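Local coordinates for aspartate semialdehyde dehydrogenase (PDB 4WOJ), which probably catalyses the NADPH-dependent reductive dephosphorylation of L-aspartyl-4-phosphate to L-aspartate semialdehyde, an early step towards lysine, methionine and threonine, at residues Arg26-Asp32 with Arg362-Asn366; Ala63-Leu69 with Tyr83-Ile87; Ser105-Leu109 with Ile137-Cys141; Leu224-Pro230 with Ile266-Pro271; Ser272-Ser277 with Pro320-Gly325. All coordinates share one frame. Where two conformers were deposited one is given. Numbering follows the deposited sequence.

Interaction 1: Arg26-Asp32 with Arg362-Asn366; sequences RMIESKD and RRVLN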
# COMPACT_ATOMS: atom_id res chain seq x y z
N ARG B 26 23.96 4.98 15.48
CA ARG B 26 23.65 6.40 15.42
C ARG B 26 24.38 7.12 16.53
O ARG B 26 24.81 8.29 16.38
CB ARG B 26 22.14 6.63 15.48
CG ARG B 26 21.47 6.39 14.13
CD ARG B 26 21.82 7.49 13.13
NE ARG B 26 21.41 8.81 13.62
CZ ARG B 26 21.99 9.96 13.29
NH1 ARG B 26 23.03 9.98 12.45
NH2 ARG B 26 21.52 11.11 13.77
N MET B 27 24.57 6.41 17.63
CA MET B 27 25.38 6.93 18.73
C MET B 27 26.87 7.03 18.40
O MET B 27 27.50 8.05 18.69
CB MET B 27 25.12 6.13 19.99
CG MET B 27 23.73 6.46 20.54
SD MET B 27 23.25 5.48 21.97
CE MET B 27 24.17 6.32 23.27
N ILE B 28 27.43 6.01 17.76
CA ILE B 28 28.86 6.07 17.38
C ILE B 28 29.06 7.33 16.53
O ILE B 28 29.89 8.20 16.83
CB ILE B 28 29.25 4.85 16.55
CG1 ILE B 28 29.19 3.56 17.38
CG2 ILE B 28 30.61 5.04 15.95
CD1 ILE B 28 30.13 3.51 18.54
N GLU B 29 28.28 7.40 15.47
CA GLU B 29 28.29 8.49 14.46
C GLU B 29 28.19 9.90 15.07
O GLU B 29 28.78 10.85 14.55
CB GLU B 29 27.10 8.22 13.53
CG GLU B 29 27.07 8.89 12.18
CD GLU B 29 25.93 8.34 11.32
OE1 GLU B 29 25.21 7.41 11.80
OE2 GLU B 29 25.77 8.82 10.16
N SER B 30 27.42 10.02 16.17
CA SER B 30 27.12 11.30 16.84
C SER B 30 28.00 11.56 18.06
O SER B 30 27.84 12.57 18.72
CB SER B 30 25.67 11.34 17.35
OG SER B 30 24.74 11.05 16.34
N LYS B 31 28.91 10.64 18.36
CA LYS B 31 29.78 10.72 19.57
C LYS B 31 28.93 10.81 20.84
O LYS B 31 29.30 11.48 21.80
CB LYS B 31 30.69 11.95 19.51
CG LYS B 31 31.37 12.21 18.18
CD LYS B 31 31.82 13.67 18.12
CE LYS B 31 33.10 13.87 17.32
NZ LYS B 31 34.27 13.41 18.12
N ASP B 32 27.80 10.12 20.85
CA ASP B 32 26.92 10.13 22.02
C ASP B 32 27.41 9.30 23.22
O ASP B 32 26.87 9.42 24.30
CB ASP B 32 25.51 9.72 21.63
CG ASP B 32 24.78 10.81 20.86
OD1 ASP B 32 25.08 12.01 21.02
OD2 ASP B 32 23.90 10.44 20.07
N ARG B 362 17.52 8.07 21.18
CA ARG B 362 18.84 8.71 21.18
C ARG B 362 18.76 10.18 21.50
O ARG B 362 19.55 10.69 22.27
CB ARG B 362 19.53 8.56 19.82
CG ARG B 362 20.97 9.04 19.81
CD ARG B 362 21.58 9.05 18.40
NE ARG B 362 21.09 10.15 17.56
CZ ARG B 362 21.47 11.43 17.66
NH1 ARG B 362 20.97 12.34 16.85
NH2 ARG B 362 22.35 11.80 18.56
N ARG B 363 17.81 10.86 20.91
CA ARG B 363 17.74 12.31 21.08
C ARG B 363 17.22 12.74 22.47
O ARG B 363 17.62 13.77 23.01
CB ARG B 363 16.91 12.93 19.94
CG ARG B 363 17.62 12.85 18.57
CD ARG B 363 16.70 13.34 17.45
NE ARG B 363 16.36 14.73 17.72
CZ ARG B 363 16.99 15.78 17.22
NH1 ARG B 363 18.01 15.66 16.36
NH2 ARG B 363 16.58 16.98 17.55
N VAL B 364 16.34 11.96 23.06
CA VAL B 364 15.84 12.29 24.39
C VAL B 364 16.87 11.94 25.45
O VAL B 364 17.03 12.65 26.44
CB VAL B 364 14.48 11.65 24.66
CG1 VAL B 364 14.55 10.16 24.93
CG2 VAL B 364 13.79 12.41 25.82
N LEU B 365 17.63 10.88 25.21
CA LEU B 365 18.80 10.58 26.03
C LEU B 365 19.69 11.81 26.18
O LEU B 365 20.11 12.14 27.28
CB LEU B 365 19.61 9.45 25.42
CG LEU B 365 20.91 9.10 26.14
CD1 LEU B 365 20.67 8.68 27.58
CD2 LEU B 365 21.68 8.01 25.39
N ASN B 366 19.94 12.48 25.05
CA ASN B 366 20.75 13.68 25.03
C ASN B 366 20.21 14.85 25.80
O ASN B 366 20.98 15.63 26.36
CB ASN B 366 21.00 14.13 23.60
CG ASN B 366 22.05 13.28 22.92
OD1 ASN B 366 22.84 12.62 23.56
ND2 ASN B 366 22.03 13.27 21.61

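Interaction 2: Ala63-Leu69 with Tyr83-Ile87; sequences AYSIDQL and YTKEI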
# COMPACT_ATOMS: atom_id res chain seq x y z
N ALA B 63 20.52 -8.58 32.22
CA ALA B 63 19.32 -7.77 31.95
C ALA B 63 18.30 -7.89 33.07
O ALA B 63 17.67 -6.91 33.45
CB ALA B 63 18.70 -8.20 30.62
N TYR B 64 18.17 -9.10 33.61
CA TYR B 64 17.19 -9.41 34.65
C TYR B 64 17.70 -9.21 36.08
O TYR B 64 16.93 -9.30 37.04
CB TYR B 64 16.65 -10.83 34.46
CG TYR B 64 15.85 -10.94 33.20
CD1 TYR B 64 14.53 -10.49 33.14
CD2 TYR B 64 16.42 -11.44 32.03
CE1 TYR B 64 13.80 -10.55 31.96
CE2 TYR B 64 15.70 -11.52 30.86
CZ TYR B 64 14.40 -11.07 30.82
OH TYR B 64 13.70 -11.16 29.63
N SER B 65 18.98 -8.92 36.23
CA SER B 65 19.48 -8.63 37.57
C SER B 65 19.01 -7.25 37.95
O SER B 65 19.40 -6.26 37.32
CB SER B 65 21.00 -8.68 37.67
OG SER B 65 21.43 -7.93 38.79
N ILE B 66 18.22 -7.20 39.01
CA ILE B 66 17.61 -5.96 39.50
C ILE B 66 18.61 -5.07 40.24
O ILE B 66 18.39 -3.86 40.38
CB ILE B 66 16.44 -6.28 40.44
CG1 ILE B 66 15.37 -7.10 39.70
CG2 ILE B 66 15.84 -5.00 41.03
CD1 ILE B 66 14.76 -6.40 38.50
N ASP B 67 19.68 -5.66 40.74
CA ASP B 67 20.67 -4.89 41.49
C ASP B 67 21.53 -4.09 40.54
O ASP B 67 21.78 -2.93 40.75
CB ASP B 67 21.57 -5.80 42.35
CG ASP B 67 21.01 -6.02 43.75
OD1 ASP B 67 19.77 -6.17 43.89
OD2 ASP B 67 21.82 -6.05 44.71
N GLN B 68 22.00 -4.78 39.50
CA GLN B 68 22.93 -4.19 38.53
C GLN B 68 22.25 -3.06 37.78
O GLN B 68 22.83 -2.00 37.60
CB GLN B 68 23.45 -5.28 37.57
CG GLN B 68 24.32 -6.33 38.27
CD GLN B 68 25.06 -7.27 37.31
OE1 GLN B 68 24.46 -8.04 36.55
NE2 GLN B 68 26.37 -7.22 37.36
N LEU B 69 21.00 -3.29 37.36
CA LEU B 69 20.20 -2.26 36.69
C LEU B 69 20.01 -1.02 37.59
O LEU B 69 20.14 0.10 37.13
CB LEU B 69 18.81 -2.80 36.31
CG LEU B 69 18.69 -3.82 35.18
CD1 LEU B 69 17.28 -4.38 35.17
CD2 LEU B 69 19.02 -3.19 33.85
N TYR B 83 9.55 -7.52 28.27
CA TYR B 83 10.67 -7.20 29.14
C TYR B 83 10.35 -6.01 29.99
O TYR B 83 10.69 -5.96 31.16
CB TYR B 83 11.94 -6.93 28.33
CG TYR B 83 13.15 -6.56 29.18
CD1 TYR B 83 13.98 -7.54 29.71
CD2 TYR B 83 13.47 -5.23 29.44
CE1 TYR B 83 15.09 -7.20 30.46
CE2 TYR B 83 14.57 -4.89 30.20
CZ TYR B 83 15.38 -5.87 30.71
OH TYR B 83 16.49 -5.54 31.46
N THR B 84 9.73 -5.01 29.40
CA THR B 84 9.34 -3.85 30.18
C THR B 84 8.34 -4.28 31.24
O THR B 84 8.34 -3.77 32.35
CB THR B 84 8.70 -2.76 29.31
OG1 THR B 84 9.61 -2.42 28.26
CG2 THR B 84 8.39 -1.52 30.14
N LYS B 85 7.49 -5.22 30.87
CA LYS B 85 6.49 -5.75 31.78
C LYS B 85 7.05 -6.53 32.93
O LYS B 85 6.59 -6.40 34.07
CB LYS B 85 5.51 -6.62 31.02
CG LYS B 85 4.20 -5.88 30.80
CD LYS B 85 3.12 -6.85 30.38
CE LYS B 85 2.80 -6.70 28.90
NZ LYS B 85 2.70 -8.02 28.22
N GLU B 86 8.06 -7.33 32.65
CA GLU B 86 8.70 -8.10 33.70
C GLU B 86 9.38 -7.15 34.68
O GLU B 86 9.33 -7.33 35.88
CB GLU B 86 9.75 -9.02 33.07
CG GLU B 86 10.74 -9.65 34.04
CD GLU B 86 10.43 -11.10 34.31
OE1 GLU B 86 10.05 -11.82 33.36
OE2 GLU B 86 10.54 -11.52 35.49
N ILE B 87 10.02 -6.12 34.15
CA ILE B 87 11.13 -5.53 34.88
C ILE B 87 10.98 -4.12 35.33
O ILE B 87 11.59 -3.75 36.33
CB ILE B 87 12.43 -5.62 34.08
CG1 ILE B 87 13.11 -6.93 34.43
CG2 ILE B 87 13.38 -4.49 34.45
CD1 ILE B 87 13.94 -7.48 33.32

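Interaction 3: Ser105-Leu109 with Ile137-Cys141; sequences STLRL and IGSNC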
# COMPACT_ATOMS: atom_id res chain seq x y z
N SER B 105 5.71 -0.18 23.75
CA SER B 105 4.49 0.64 23.85
C SER B 105 3.77 0.60 25.17
O SER B 105 2.78 1.33 25.39
CB SER B 105 3.52 0.17 22.79
OG SER B 105 3.32 -1.21 22.95
N THR B 106 4.28 -0.26 26.04
CA THR B 106 3.63 -0.63 27.29
C THR B 106 3.25 0.59 28.10
O THR B 106 2.12 0.74 28.56
CB THR B 106 4.61 -1.46 28.12
OG1 THR B 106 5.32 -2.37 27.25
CG2 THR B 106 3.89 -2.23 29.16
N LEU B 107 4.23 1.47 28.27
CA LEU B 107 4.04 2.63 29.13
C LEU B 107 3.53 3.88 28.42
O LEU B 107 3.37 4.89 29.09
CB LEU B 107 5.38 2.93 29.83
CG LEU B 107 5.87 1.81 30.76
CD1 LEU B 107 7.33 1.98 31.17
CD2 LEU B 107 4.98 1.68 31.99
N ARG B 108 3.28 3.82 27.11
CA ARG B 108 3.00 5.03 26.31
C ARG B 108 1.96 5.97 26.84
O ARG B 108 2.14 7.20 26.72
CB ARG B 108 2.59 4.69 24.88
CG ARG B 108 3.80 4.45 24.01
CD ARG B 108 3.45 4.32 22.56
NE ARG B 108 4.56 3.63 21.94
CZ ARG B 108 4.48 2.74 20.98
NH1 ARG B 108 3.30 2.40 20.44
NH2 ARG B 108 5.60 2.20 20.54
N LEU B 109 0.90 5.42 27.43
CA LEU B 109 -0.27 6.22 27.79
C LEU B 109 -0.51 6.43 29.30
O LEU B 109 -1.53 6.98 29.67
CB LEU B 109 -1.55 5.66 27.09
CG LEU B 109 -1.32 5.34 25.60
CD1 LEU B 109 -2.52 4.65 24.97
CD2 LEU B 109 -0.94 6.59 24.79
N ILE B 137 9.00 7.57 26.60
CA ILE B 137 8.68 6.45 25.72
C ILE B 137 8.54 6.90 24.27
O ILE B 137 7.93 7.93 23.98
CB ILE B 137 7.37 5.79 26.12
CG1 ILE B 137 7.20 5.76 27.64
CG2 ILE B 137 7.33 4.39 25.57
CD1 ILE B 137 8.28 5.01 28.40
N GLY B 138 9.16 6.14 23.36
CA GLY B 138 9.08 6.41 21.93
C GLY B 138 7.70 6.02 21.45
O GLY B 138 7.11 5.05 21.97
N SER B 139 7.15 6.79 20.51
CA SER B 139 5.79 6.53 20.01
C SER B 139 5.87 5.48 18.93
O SER B 139 6.96 5.05 18.54
CB SER B 139 5.11 7.79 19.47
OG SER B 139 5.83 8.34 18.36
N ASN B 140 4.70 5.02 18.51
CA ASN B 140 4.56 4.09 17.41
C ASN B 140 5.12 4.74 16.15
O ASN B 140 5.01 5.96 15.95
CB ASN B 140 3.12 3.68 17.24
CG ASN B 140 2.85 2.88 15.97
OD1 ASN B 140 2.37 3.42 14.98
ND2 ASN B 140 3.12 1.60 16.01
N CYS B 141 5.74 3.92 15.32
CA CYS B 141 6.47 4.38 14.15
C CYS B 141 5.58 5.18 13.16
O CYS B 141 6.02 6.16 12.57
CB CYS B 141 7.16 3.19 13.46
SG CYS B 141 6.24 1.62 13.49

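Interaction 4: Leu224-Pro230 with Ile266-Pro271; sequences LAYNLLP and ICVRVP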
# COMPACT_ATOMS: atom_id res chain seq x y z
N LEU B 224 3.81 -13.11 3.10
CA LEU B 224 3.83 -11.68 2.78
C LEU B 224 4.36 -11.41 1.37
O LEU B 224 3.98 -10.44 0.72
CB LEU B 224 4.64 -10.92 3.84
CG LEU B 224 4.84 -9.41 3.71
CD1 LEU B 224 3.51 -8.70 3.54
CD2 LEU B 224 5.59 -8.84 4.91
N ALA B 225 5.23 -12.28 0.88
CA ALA B 225 5.80 -12.08 -0.47
C ALA B 225 4.71 -12.13 -1.55
O ALA B 225 3.85 -13.02 -1.51
CB ALA B 225 6.89 -13.12 -0.78
N TYR B 226 4.78 -11.21 -2.51
CA TYR B 226 3.74 -11.00 -3.52
C TYR B 226 2.37 -10.89 -2.87
O TYR B 226 1.36 -11.34 -3.41
CB TYR B 226 3.73 -12.12 -4.55
CG TYR B 226 5.06 -12.29 -5.28
CD1 TYR B 226 5.53 -11.32 -6.16
CD2 TYR B 226 5.83 -13.42 -5.08
CE1 TYR B 226 6.75 -11.47 -6.81
CE2 TYR B 226 7.03 -13.59 -5.73
CZ TYR B 226 7.50 -12.62 -6.59
OH TYR B 226 8.70 -12.83 -7.23
N ASN B 227 2.35 -10.27 -1.70
CA ASN B 227 1.12 -10.17 -0.99
C ASN B 227 1.04 -8.90 -0.18
O ASN B 227 1.92 -8.07 -0.21
CB ASN B 227 1.00 -11.41 -0.11
CG ASN B 227 -0.44 -11.75 0.20
OD1 ASN B 227 -1.34 -11.23 -0.44
ND2 ASN B 227 -0.65 -12.59 1.20
N LEU B 228 -0.05 -8.73 0.52
CA LEU B 228 -0.16 -7.66 1.53
C LEU B 228 -1.14 -8.09 2.63
O LEU B 228 -2.00 -8.91 2.40
CB LEU B 228 -0.50 -6.31 0.90
CG LEU B 228 -1.77 -6.19 0.10
CD1 LEU B 228 -3.01 -6.14 1.00
CD2 LEU B 228 -1.70 -4.93 -0.74
N LEU B 229 -0.94 -7.58 3.84
CA LEU B 229 -1.70 -8.02 5.00
C LEU B 229 -2.36 -6.84 5.74
O LEU B 229 -1.69 -6.10 6.52
CB LEU B 229 -0.80 -8.79 5.93
CG LEU B 229 0.06 -9.92 5.31
CD1 LEU B 229 1.01 -10.46 6.36
CD2 LEU B 229 -0.78 -11.05 4.72
N PRO B 230 -3.67 -6.63 5.47
CA PRO B 230 -4.33 -5.48 6.04
C PRO B 230 -4.83 -5.70 7.45
O PRO B 230 -5.96 -5.31 7.78
CB PRO B 230 -5.48 -5.21 5.04
CG PRO B 230 -5.82 -6.56 4.53
CD PRO B 230 -4.51 -7.33 4.50
N ILE B 266 -6.37 2.82 7.72
CA ILE B 266 -6.00 1.45 7.84
C ILE B 266 -4.48 1.24 7.77
O ILE B 266 -3.78 1.86 6.97
CB ILE B 266 -6.65 0.66 6.73
CG1 ILE B 266 -6.61 -0.84 7.09
CG2 ILE B 266 -5.94 0.97 5.40
CD1 ILE B 266 -6.98 -1.75 5.95
N CYS B 267 -4.02 0.28 8.58
CA CYS B 267 -2.63 -0.12 8.60
C CYS B 267 -2.41 -1.47 7.86
O CYS B 267 -3.02 -2.48 8.18
CB CYS B 267 -2.12 -0.12 10.05
SG CYS B 267 -2.07 1.52 10.85
N VAL B 268 -1.51 -1.48 6.89
CA VAL B 268 -1.32 -2.62 6.00
C VAL B 268 0.15 -3.00 5.92
O VAL B 268 1.01 -2.15 5.73
CB VAL B 268 -1.80 -2.32 4.58
CG1 VAL B 268 -1.81 -3.59 3.71
CG2 VAL B 268 -3.21 -1.68 4.57
N ARG B 269 0.42 -4.28 6.11
CA ARG B 269 1.73 -4.79 5.97
C ARG B 269 1.98 -5.08 4.51
O ARG B 269 1.09 -5.66 3.84
CB ARG B 269 1.87 -6.08 6.78
CG ARG B 269 3.28 -6.52 6.90
CD ARG B 269 4.03 -5.58 7.80
NE ARG B 269 3.83 -5.91 9.20
CZ ARG B 269 4.16 -5.12 10.20
NH1 ARG B 269 4.66 -3.89 9.99
NH2 ARG B 269 3.97 -5.53 11.44
N VAL B 270 3.15 -4.63 4.02
CA VAL B 270 3.56 -4.84 2.60
C VAL B 270 4.99 -5.39 2.54
O VAL B 270 5.67 -5.36 3.57
CB VAL B 270 3.49 -3.57 1.73
CG1 VAL B 270 2.06 -3.02 1.68
CG2 VAL B 270 4.48 -2.51 2.23
N PRO B 271 5.42 -5.91 1.37
CA PRO B 271 6.71 -6.55 1.26
C PRO B 271 7.84 -5.55 1.06
O PRO B 271 8.59 -5.65 0.08
CB PRO B 271 6.58 -7.46 0.00
CG PRO B 271 5.14 -7.40 -0.40
CD PRO B 271 4.62 -6.13 0.15

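Interaction 5: Ser272-Ser277 with Pro320-Gly325; sequences SLRSHS and PQANSG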
# COMPACT_ATOMS: atom_id res chain seq x y z
N SER B 272 7.93 -4.61 1.98
CA SER B 272 9.06 -3.72 2.10
C SER B 272 9.89 -4.15 3.29
O SER B 272 9.41 -4.83 4.17
CB SER B 272 8.58 -2.28 2.32
OG SER B 272 8.01 -1.77 1.15
N LEU B 273 11.12 -3.70 3.34
CA LEU B 273 12.00 -4.09 4.39
C LEU B 273 12.11 -3.12 5.58
O LEU B 273 11.96 -3.59 6.71
CB LEU B 273 13.34 -4.44 3.80
CG LEU B 273 13.35 -5.69 2.88
CD1 LEU B 273 14.69 -5.82 2.15
CD2 LEU B 273 13.04 -7.00 3.60
N ARG B 274 12.40 -1.83 5.39
CA ARG B 274 12.57 -0.95 6.56
C ARG B 274 11.97 0.45 6.48
O ARG B 274 12.04 1.19 7.45
CB ARG B 274 14.02 -0.83 7.00
CG ARG B 274 15.06 -0.77 5.90
CD ARG B 274 16.44 -0.52 6.47
NE ARG B 274 16.53 0.59 7.40
CZ ARG B 274 17.60 0.84 8.17
NH1 ARG B 274 18.68 0.04 8.10
NH2 ARG B 274 17.60 1.89 9.00
N SER B 275 11.31 0.77 5.39
CA SER B 275 10.69 2.05 5.27
C SER B 275 9.15 1.99 5.26
O SER B 275 8.58 1.19 4.52
CB SER B 275 11.20 2.74 4.04
OG SER B 275 12.41 3.38 4.35
N HIS B 276 8.51 2.78 6.13
CA HIS B 276 7.04 2.86 6.14
C HIS B 276 6.61 3.94 5.21
O HIS B 276 7.18 5.01 5.25
CB HIS B 276 6.46 3.12 7.51
CG HIS B 276 6.59 1.96 8.44
ND1 HIS B 276 7.02 0.72 8.03
CD2 HIS B 276 6.35 1.85 9.77
CE1 HIS B 276 7.04 -0.10 9.06
NE2 HIS B 276 6.64 0.56 10.13
N SER B 277 5.66 3.61 4.35
CA SER B 277 5.08 4.59 3.50
C SER B 277 3.63 4.85 3.93
O SER B 277 2.99 4.04 4.59
CB SER B 277 5.14 4.18 2.04
OG SER B 277 6.41 3.71 1.69
N PRO B 320 10.68 3.50 -0.70
CA PRO B 320 11.43 2.79 0.30
C PRO B 320 12.88 2.55 -0.13
O PRO B 320 13.81 2.66 0.69
CB PRO B 320 10.69 1.45 0.38
CG PRO B 320 9.29 1.75 0.02
CD PRO B 320 9.32 2.95 -0.88
N GLN B 321 13.04 2.19 -1.40
CA GLN B 321 14.34 2.05 -1.99
C GLN B 321 15.14 3.29 -1.73
O GLN B 321 16.28 3.24 -1.28
CB GLN B 321 14.22 1.89 -3.51
CG GLN B 321 15.53 1.45 -4.17
CD GLN B 321 15.54 1.69 -5.67
OE1 GLN B 321 15.22 2.79 -6.15
NE2 GLN B 321 15.90 0.65 -6.42
N ALA B 322 14.56 4.43 -2.03
CA ALA B 322 15.31 5.66 -1.95
C ALA B 322 15.64 6.05 -0.52
O ALA B 322 16.70 6.58 -0.25
CB ALA B 322 14.54 6.79 -2.62
N ASN B 323 14.71 5.75 0.38
CA ASN B 323 14.69 6.34 1.70
C ASN B 323 15.30 5.50 2.82
O ASN B 323 15.78 6.04 3.81
CB ASN B 323 13.23 6.58 2.07
CG ASN B 323 13.07 6.96 3.50
OD1 ASN B 323 13.21 6.11 4.40
ND2 ASN B 323 12.80 8.25 3.74
N SER B 324 15.23 4.19 2.66
CA SER B 324 15.74 3.27 3.64
C SER B 324 17.24 3.53 3.99
O SER B 324 18.04 3.87 3.14
CB SER B 324 15.49 1.85 3.19
OG SER B 324 14.07 1.64 3.06
N GLY B 325 17.57 3.45 5.27
CA GLY B 325 18.88 3.86 5.73
C GLY B 325 19.06 5.33 6.05
O GLY B 325 20.03 5.67 6.70

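Interaction 1: Arg26-Asp32 with Arg362-Asn366
R362 reaches from helix 354-369 across the last turn of helix 18-30 and overlaps M27, S30 and D32. Its aliphatic part lies on M27, with CG of R362 3.8 Å from CG of M27. Its guanidinium then meets D32 near its own plane. NH2 of R362 donates to OD2 of D32 at 2.6 Å, a short salt bridge. The hydroxyl of S30 lies over one face of the same guanidinium but bonds back to its own helix, from OG of S30 to O of R26 at 2.8 Å. R26 and R362 bring like charges together, NH2 of R26 being 3.4 Å from NH1 of R362. E359 forms salt bridges to both, offsetting the charges. A weak hydrogen bond runs from ND2 of N366 to OD1 of D32 at 3.4 Å. On the apolar side, CE of M27 touches CD2 of L365 at 3.7 Å, and both side chains also rest on strand 8-13. A Schellman motif with K31 at positive phi ends the helix and brings D32 round to the partner. The axes of the two short helical segments pass 11.8 Å apart at 50°. The C-terminal helix packs beside the first helix of the Rossmann-type NAD-binding domain.

Interaction 2: Ala63-Leu69 with Tyr83-Ile87
The ring of Y83 is the main bump here. It slides into a hollow lined by A63, Y64 and L69. Its tip is held by a hydrogen bond from OH of Y83 to the backbone O of A63, 2.7 Å long. The edge of the Y83 ring faces the flat side of Y64 in an offset edge-to-face pair, with centroids 5.3 Å apart and planes at 66°. Y64 lies like a lid over this edge, and CG of E86 meets the rim of the Y64 ring, 3.8 Å from CE1 of Y64. I87 is the second bump. It packs on I66 and L69, with CG2 of I87 4.0 Å from CD1 of L69 and CG1 of I87 4.4 Å from CD1 of I66. S65 N-caps helix 66-70, its OG accepting from N of Q68 at 3.3 Å. The contact sets helix 66-70 and the loop leading into it against helix 81-93, with parallel strand 74-77 between them in sequence, as in a Rossmann-type domain.

Interaction 3: Ser105-Leu109 with Ile137-Cys141
This contact lies at the C-terminal end of strand 135-138 in the parallel sheet of the Rossmann-type domain, where the chain runs on to the predicted acyl-thioester cysteine, C141. The facing loop, between strands 99-102 and 113-116, makes a type I turn from S105 to R108, closed by a bond from N of R108 to O of S105 at 3.1 Å.

The apolar part centres on I137, whose CA-to-CB bond points toward the loop. CD1 of I137 meets CB of L107 at 3.8 Å, and CG2 of I137 meets CG of R108 at 3.9 Å. L107 also packs on helix 81-93, so the turn is held between that helix and the strand.

The polar part belongs to R108. Its extended chain passes over I137 and carries the guanidinium to the end of the strand. The backbone of S139 and N140 crosses one face of this group, with C of S139 3.7 Å from NH2 of R108. E250 joins the two segments from outside: it forms a salt bridge with R108 and accepts from N of N140.

N140 is the N-cap of helix 141-149; its OD1 accepts from N of T142, while its ND2 bonds to E243. In the plane of the guanidinium, NE of R108 donates to O of G138 at 2.9 Å.

Interaction 4: Leu224-Pro230 with Ile266-Pro271
L224 starts a type II turn to N227, and its side chain points at the partner loop. CD2 of L224 meets CG of R269 at 3.8 Å. The turn wraps the ring of P271: CG of P271 is 3.4 Å from O of L224 and 3.3 Å from O of N227. L228 follows, with its CD1 3.9 Å from CG1 of V268 and its CB 4.2 Å from CG1 of V270. L229 forms the single antiparallel bridge, a hydrogen-bonded pair with R269. N of L229 donates to O of R269, and N of R269 donates back to O of L229, both at 2.8 Å. P230 ends the run, its CB lying 3.9 Å from CD1 of I266. The second subunit covers part of this contact: its R333 bonds to O of P230. Backbone bonds and apolar packing thus fix the loops, while the R269 side chain ends outside the contact, about 5 Å from that of H276 and 7 Å from that of C141, predicted active-site residues.

Interaction 5: Ser272-Ser277 with Pro320-Gly325
This is a buried contact of serine, asparagine, proline and one arginine. It joins the start of strand 275-284, in the mixed sheet of the dimerisation domain, to the short helix 320-323. S275 is central. Its OG donates to OD1 of N323 at 2.8 Å and lies 2.7 Å from OG of S324. ND2 of N323 bonds to the backbone O of D328. CB of S275 rests on P320, 3.7 Å from its CA. CG of P320 lies 3.9 Å from both OG of S272 and OG of S277. OG of S324 bonds back to O of P320 at 2.6 Å. R274 passes the end of helix 320-323, its CG 3.8 Å from CB of S324. N of G325 lies over one face of its guanidinium, and D351 bonds to both. N227 and L228 of the second subunit pack alongside. So one hydrogen bond and packing on P320 hold S275, while H276, the predicted proton acceptor, has its CA-to-CB bond pointing away from the helix.

In the fold
Interactions 3, 4 and 5 are buried; interactions 1 and 2 are partly buried. Interactions 1 to 3 belong to the Rossmann-type part, and interactions 2 and 3 touch where T84 of helix 81-93 packs on L107. Interaction 1 relies on charge, interaction 2 on aromatic and apolar shape. In interaction 3 an arginine binds backbone. Interactions 4 and 5 share the dimerisation domain, adjoin in sequence at P271 and S272, and both meet the second subunit. Interaction 4 pairs backbones, whereas interaction 5 uses serine and asparagine side chains. Interactions 3 and 5 meet at the predicted active site, where SG of C141 is 3.6 Å from NE2 of H276.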